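Local structure of stiv-a81 (Sulfolobus Turreted Icosahedral Virus, 3RKL) at residues Y15-F20 against H62-Y67; L25-I29 against A71-F75. The protein is of unknown function but, as a small protein of a virus of hyperthermophiles, assembles with copies of itself to form a four-helix bundle. The protein carries 1 engineered substitution. All blocks are in the same frame, centred on the assembly; numbering follows the deposited sequence.

In the fold
Helix 55-80 is the element common to both contacts, and it shows how one long helix can carry two kinds of packing. In interaction 1 its residues 62-67 receive the beta hairpin that ends in strand 18-21; in interaction 2, whose centre lies about 14 Å from that of interaction 1, its residues 71-75 pack against the first turn of helix 25-46. Strand 18-21 leads through a short link into helix 25-46, so the chain touches helix 55-80 twice in passing from sheet to helix. Both contacts reach the second subunit: H62 hydrogen-bonds to T72 of that copy, and T72 pairs likewise with H62 there, its OG1 also hydrogen-bonding A69 O in its own chain.

Interaction 1: residues Y15-F20 against H62-Y67; sequences YGHKEF and HEYAIY
A type I' turn from Y15 to K18 closes a beta hairpin with a two-residue loop, G16 and H17, both of positive phi; K18 N hydrogen-bonds Y15 O at 2.9 Å. Strand 18-20 crosses helix 62-67 at -45°, the axes 10.4 Å apart, and the nearest CA pairs are Y15-E63 (7.9 Å) and F20-Y67 (7.1 Å). Y15 and F20, both chi1 t, point toward the helix. The F20 ring forms an offset stack on Y67 (chi1 m), centroids 4.1 Å apart and planes at 8°, and Y64 completes the aromatic cluster. I66 CG2 lies over the Y15 ring, 3.9 Å from its centroid. Y15 OH hydrogen-bonds H62 NE2 at 2.7 Å. From an extended K18, NZ forms a salt bridge with E63 OE1 (3.3 Å), its hydrogen bond weak, while Y67 OH donates to E63 OE2 at 2.7 Å. One water bridges Y15 O (2.7 Å) and Y67 OH (2.9 Å). Apolar and aromatic packing thus holds hairpin to helix, while both tyrosine hydroxyls find polar partners.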
# COMPACT_ATOMS: atom_id res chain seq x y z
N TYR A 15 -15.43 -6.09 28.71
CA TYR A 15 -14.13 -5.63 29.22
C TYR A 15 -14.16 -4.14 29.57
O TYR A 15 -14.78 -3.34 28.87
CB TYR A 15 -13.02 -5.88 28.17
CG TYR A 15 -11.61 -5.70 28.69
CD1 TYR A 15 -10.99 -6.68 29.47
CD2 TYR A 15 -10.87 -4.54 28.39
CE1 TYR A 15 -9.68 -6.51 29.95
CE2 TYR A 15 -9.57 -4.36 28.86
CZ TYR A 15 -8.97 -5.35 29.63
OH TYR A 15 -7.68 -5.17 30.09
N GLY A 16 -13.48 -3.76 30.65
CA GLY A 16 -13.27 -2.34 31.01
C GLY A 16 -14.47 -1.41 30.92
O GLY A 16 -14.39 -0.33 30.31
N HIS A 17 -15.58 -1.83 31.52
CA HIS A 17 -16.84 -1.06 31.58
C HIS A 17 -17.59 -1.00 30.24
O HIS A 17 -18.56 -0.26 30.10
CB HIS A 17 -16.64 0.37 32.12
CG HIS A 17 -15.94 0.44 33.45
ND1 HIS A 17 -16.58 0.19 34.65
CD2 HIS A 17 -14.67 0.77 33.77
CE1 HIS A 17 -15.72 0.34 35.64
NE2 HIS A 17 -14.55 0.70 35.13
N LYS A 18 -17.14 -1.79 29.26
CA LYS A 18 -17.74 -1.78 27.93
C LYS A 18 -18.10 -3.18 27.42
O LYS A 18 -17.54 -4.18 27.87
CB LYS A 18 -16.81 -1.08 26.94
CG LYS A 18 -16.43 0.34 27.34
CD LYS A 18 -15.56 1.04 26.32
CE LYS A 18 -15.17 2.43 26.80
NZ LYS A 18 -14.17 3.09 25.91
N GLU A 19 -19.04 -3.23 26.48
CA GLU A 19 -19.45 -4.46 25.80
C GLU A 19 -19.26 -4.27 24.29
O GLU A 19 -19.64 -3.23 23.76
CB GLU A 19 -20.92 -4.79 26.09
CG GLU A 19 -21.11 -5.90 27.11
CD GLU A 19 -22.52 -5.95 27.68
OE1 GLU A 19 -23.48 -5.69 26.93
OE2 GLU A 19 -22.67 -6.27 28.88
N PHE A 20 -18.70 -5.28 23.62
CA PHE A 20 -18.40 -5.18 22.19
C PHE A 20 -18.93 -6.40 21.44
O PHE A 20 -18.53 -7.52 21.72
CB PHE A 20 -16.89 -5.06 21.99
CG PHE A 20 -16.49 -4.68 20.59
CD1 PHE A 20 -16.49 -3.35 20.20
CD2 PHE A 20 -16.09 -5.64 19.68
CE1 PHE A 20 -16.11 -2.99 18.91
CE2 PHE A 20 -15.71 -5.28 18.39
CZ PHE A 20 -15.72 -3.95 18.02
N HIS A 62 -5.48 -0.46 23.53
CA HIS A 62 -5.61 -1.65 24.33
C HIS A 62 -6.99 -2.28 24.19
O HIS A 62 -7.12 -3.48 24.04
CB HIS A 62 -5.32 -1.35 25.80
CG HIS A 62 -5.51 -2.53 26.69
ND1 HIS A 62 -4.89 -3.74 26.46
CD2 HIS A 62 -6.25 -2.69 27.81
CE1 HIS A 62 -5.25 -4.60 27.40
NE2 HIS A 62 -6.06 -3.98 28.24
N GLU A 63 -8.02 -1.45 24.25
CA GLU A 63 -9.40 -1.90 24.12
C GLU A 63 -9.60 -2.72 22.84
O GLU A 63 -10.11 -3.84 22.86
CB GLU A 63 -10.31 -0.66 24.14
CG GLU A 63 -11.72 -0.86 23.74
CD GLU A 63 -12.56 0.43 23.81
OE1 GLU A 63 -11.99 1.54 24.01
OE2 GLU A 63 -13.79 0.32 23.65
N TYR A 64 -9.19 -2.14 21.72
CA TYR A 64 -9.38 -2.81 20.42
C TYR A 64 -8.53 -4.07 20.30
O TYR A 64 -8.97 -5.04 19.71
CB TYR A 64 -9.21 -1.82 19.26
CG TYR A 64 -10.50 -1.09 19.01
CD1 TYR A 64 -11.40 -1.57 18.08
CD2 TYR A 64 -10.85 0.04 19.75
CE1 TYR A 64 -12.61 -0.95 17.86
CE2 TYR A 64 -12.08 0.67 19.54
CZ TYR A 64 -12.95 0.15 18.59
OH TYR A 64 -14.16 0.75 18.36
N ALA A 65 -7.34 -4.08 20.90
CA ALA A 65 -6.52 -5.29 20.94
C ALA A 65 -7.20 -6.40 21.75
O ALA A 65 -7.12 -7.58 21.41
CB ALA A 65 -5.13 -4.98 21.50
N ILE A 66 -7.88 -6.01 22.83
CA ILE A 66 -8.64 -6.96 23.65
C ILE A 66 -9.80 -7.56 22.82
O ILE A 66 -10.01 -8.78 22.82
CB ILE A 66 -9.16 -6.31 24.95
CG1 ILE A 66 -8.00 -6.11 25.93
CG2 ILE A 66 -10.29 -7.13 25.57
CD1 ILE A 66 -7.54 -7.38 26.65
N TYR A 67 -10.52 -6.71 22.08
CA TYR A 67 -11.64 -7.18 21.25
C TYR A 67 -11.14 -8.15 20.17
O TYR A 67 -11.77 -9.18 19.88
CB TYR A 67 -12.35 -6.01 20.60
CG TYR A 67 -12.92 -4.99 21.57
CD1 TYR A 67 -13.26 -5.35 22.88
CD2 TYR A 67 -13.13 -3.69 21.17
CE1 TYR A 67 -13.76 -4.42 23.76
CE2 TYR A 67 -13.67 -2.76 22.05
CZ TYR A 67 -13.97 -3.13 23.33
OH TYR A 67 -14.48 -2.18 24.20
O HOH W 1 -13.33 -2.34 26.86

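Interaction 2: residues L25-I29 against A71-F75; sequences LQEDI and ATSMF. Engineered in segment 71-75: M74 (natural residue Leu).
F75, chi1 t, lays one ring face over I29, whose CD1 stands 3.9 Å from the ring centroid, 30° off its normal, in a CH-pi contact. The L25 side chain packs beside the same ring, L25 CB to F75 CD1 at 3.8 Å. The two helical segments run antiparallel, at 152° between N-to-C directions with axes 9.8 Å apart, so that L25 faces F75 and I29 faces A71, each CA pair 6.4 Å apart. The small A71 admits I29 closely, I29 CG1 to A71 CB at 3.8 Å. L25 and I29 are both chi1 m, chi2 t; L25 CD2 reaches 3.6 Å from CE of M74, an engineered residue present as selenomethionine. This is apolar helix-helix packing characteristic of a helical hairpin, here joining the start of helix 25-46 to the later part of helix 55-80. Within the chain, M74 also touches L22. The second subunit adds its own helices: Q26 NE2 hydrogen-bonds to A40 O of that copy, I29 packs on its A40, and F75 meets its Y58.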
# COMPACT_ATOMS: atom_id res chain seq x y z
N LEU A 25 -17.01 -12.47 12.02
CA LEU A 25 -15.68 -12.66 12.61
C LEU A 25 -14.54 -12.45 11.62
O LEU A 25 -13.58 -11.74 11.92
CB LEU A 25 -15.55 -14.02 13.31
CG LEU A 25 -16.39 -14.22 14.57
CD1 LEU A 25 -16.20 -15.62 15.15
CD2 LEU A 25 -16.04 -13.15 15.61
N GLN A 26 -14.66 -13.04 10.43
CA GLN A 26 -13.60 -12.92 9.42
C GLN A 26 -13.30 -11.45 9.12
O GLN A 26 -12.14 -11.03 9.07
CB GLN A 26 -13.97 -13.68 8.14
CG GLN A 26 -13.00 -13.49 6.96
CD GLN A 26 -11.66 -14.16 7.19
OE1 GLN A 26 -11.48 -15.36 6.91
NE2 GLN A 26 -10.69 -13.39 7.68
N GLU A 27 -14.35 -10.65 8.94
CA GLU A 27 -14.21 -9.24 8.60
C GLU A 27 -13.80 -8.41 9.81
O GLU A 27 -12.94 -7.54 9.71
CB GLU A 27 -15.52 -8.69 8.00
CG GLU A 27 -15.79 -9.19 6.60
CD GLU A 27 -14.64 -8.93 5.66
OE1 GLU A 27 -14.29 -7.75 5.46
OE2 GLU A 27 -14.07 -9.91 5.12
N ASP A 28 -14.43 -8.70 10.95
CA ASP A 28 -14.13 -7.99 12.19
C ASP A 28 -12.68 -8.17 12.62
O ASP A 28 -12.04 -7.24 13.11
CB ASP A 28 -15.06 -8.47 13.32
CG ASP A 28 -16.51 -8.02 13.14
OD1 ASP A 28 -16.78 -6.98 12.50
OD2 ASP A 28 -17.39 -8.73 13.65
N ILE A 29 -12.14 -9.38 12.45
CA ILE A 29 -10.75 -9.62 12.81
C ILE A 29 -9.82 -8.75 11.95
O ILE A 29 -8.92 -8.10 12.48
CB ILE A 29 -10.40 -11.12 12.73
CG1 ILE A 29 -11.09 -11.87 13.88
CG2 ILE A 29 -8.89 -11.33 12.79
CD1 ILE A 29 -11.13 -13.39 13.71
N ALA A 71 -12.21 -11.90 19.61
CA ALA A 71 -12.69 -12.29 18.28
C ALA A 71 -11.96 -13.51 17.71
O ALA A 71 -12.59 -14.44 17.19
CB ALA A 71 -12.60 -11.11 17.31
N THR A 72 -10.63 -13.52 17.80
CA THR A 72 -9.87 -14.67 17.31
C THR A 72 -10.16 -15.94 18.13
O THR A 72 -10.09 -17.03 17.60
CB THR A 72 -8.36 -14.41 17.28
OG1 THR A 72 -7.88 -14.17 18.61
CG2 THR A 72 -8.03 -13.23 16.36
N SER A 73 -10.48 -15.78 19.40
CA SER A 73 -10.86 -16.94 20.22
C SER A 73 -12.16 -17.52 19.70
O SER A 73 -12.29 -18.74 19.54
CB SER A 73 -11.01 -16.55 21.69
OG SER A 73 -11.23 -17.71 22.47
N MSE A 74 -13.13 -16.65 19.46
CA MSE A 74 -14.43 -17.07 18.92
C MSE A 74 -14.26 -17.77 17.56
O MSE A 74 -14.97 -18.72 17.24
CB MSE A 74 -15.36 -15.86 18.75
CG MSE A 74 -15.76 -15.16 20.03
SE MSE A 74 -16.63 -13.41 19.68
CE MSE A 74 -18.01 -14.02 18.44
N PHE A 75 -13.33 -17.26 16.76
CA PHE A 75 -13.06 -17.76 15.41
C PHE A 75 -12.55 -19.20 15.45
O PHE A 75 -13.00 -20.03 14.67
CB PHE A 75 -12.06 -16.79 14.75
CG PHE A 75 -12.01 -16.82 13.23
CD1 PHE A 75 -13.15 -16.79 12.45
CD2 PHE A 75 -10.78 -16.76 12.59
CE1 PHE A 75 -13.07 -16.75 11.07
CE2 PHE A 75 -10.68 -16.72 11.22
CZ PHE A 75 -11.83 -16.73 10.45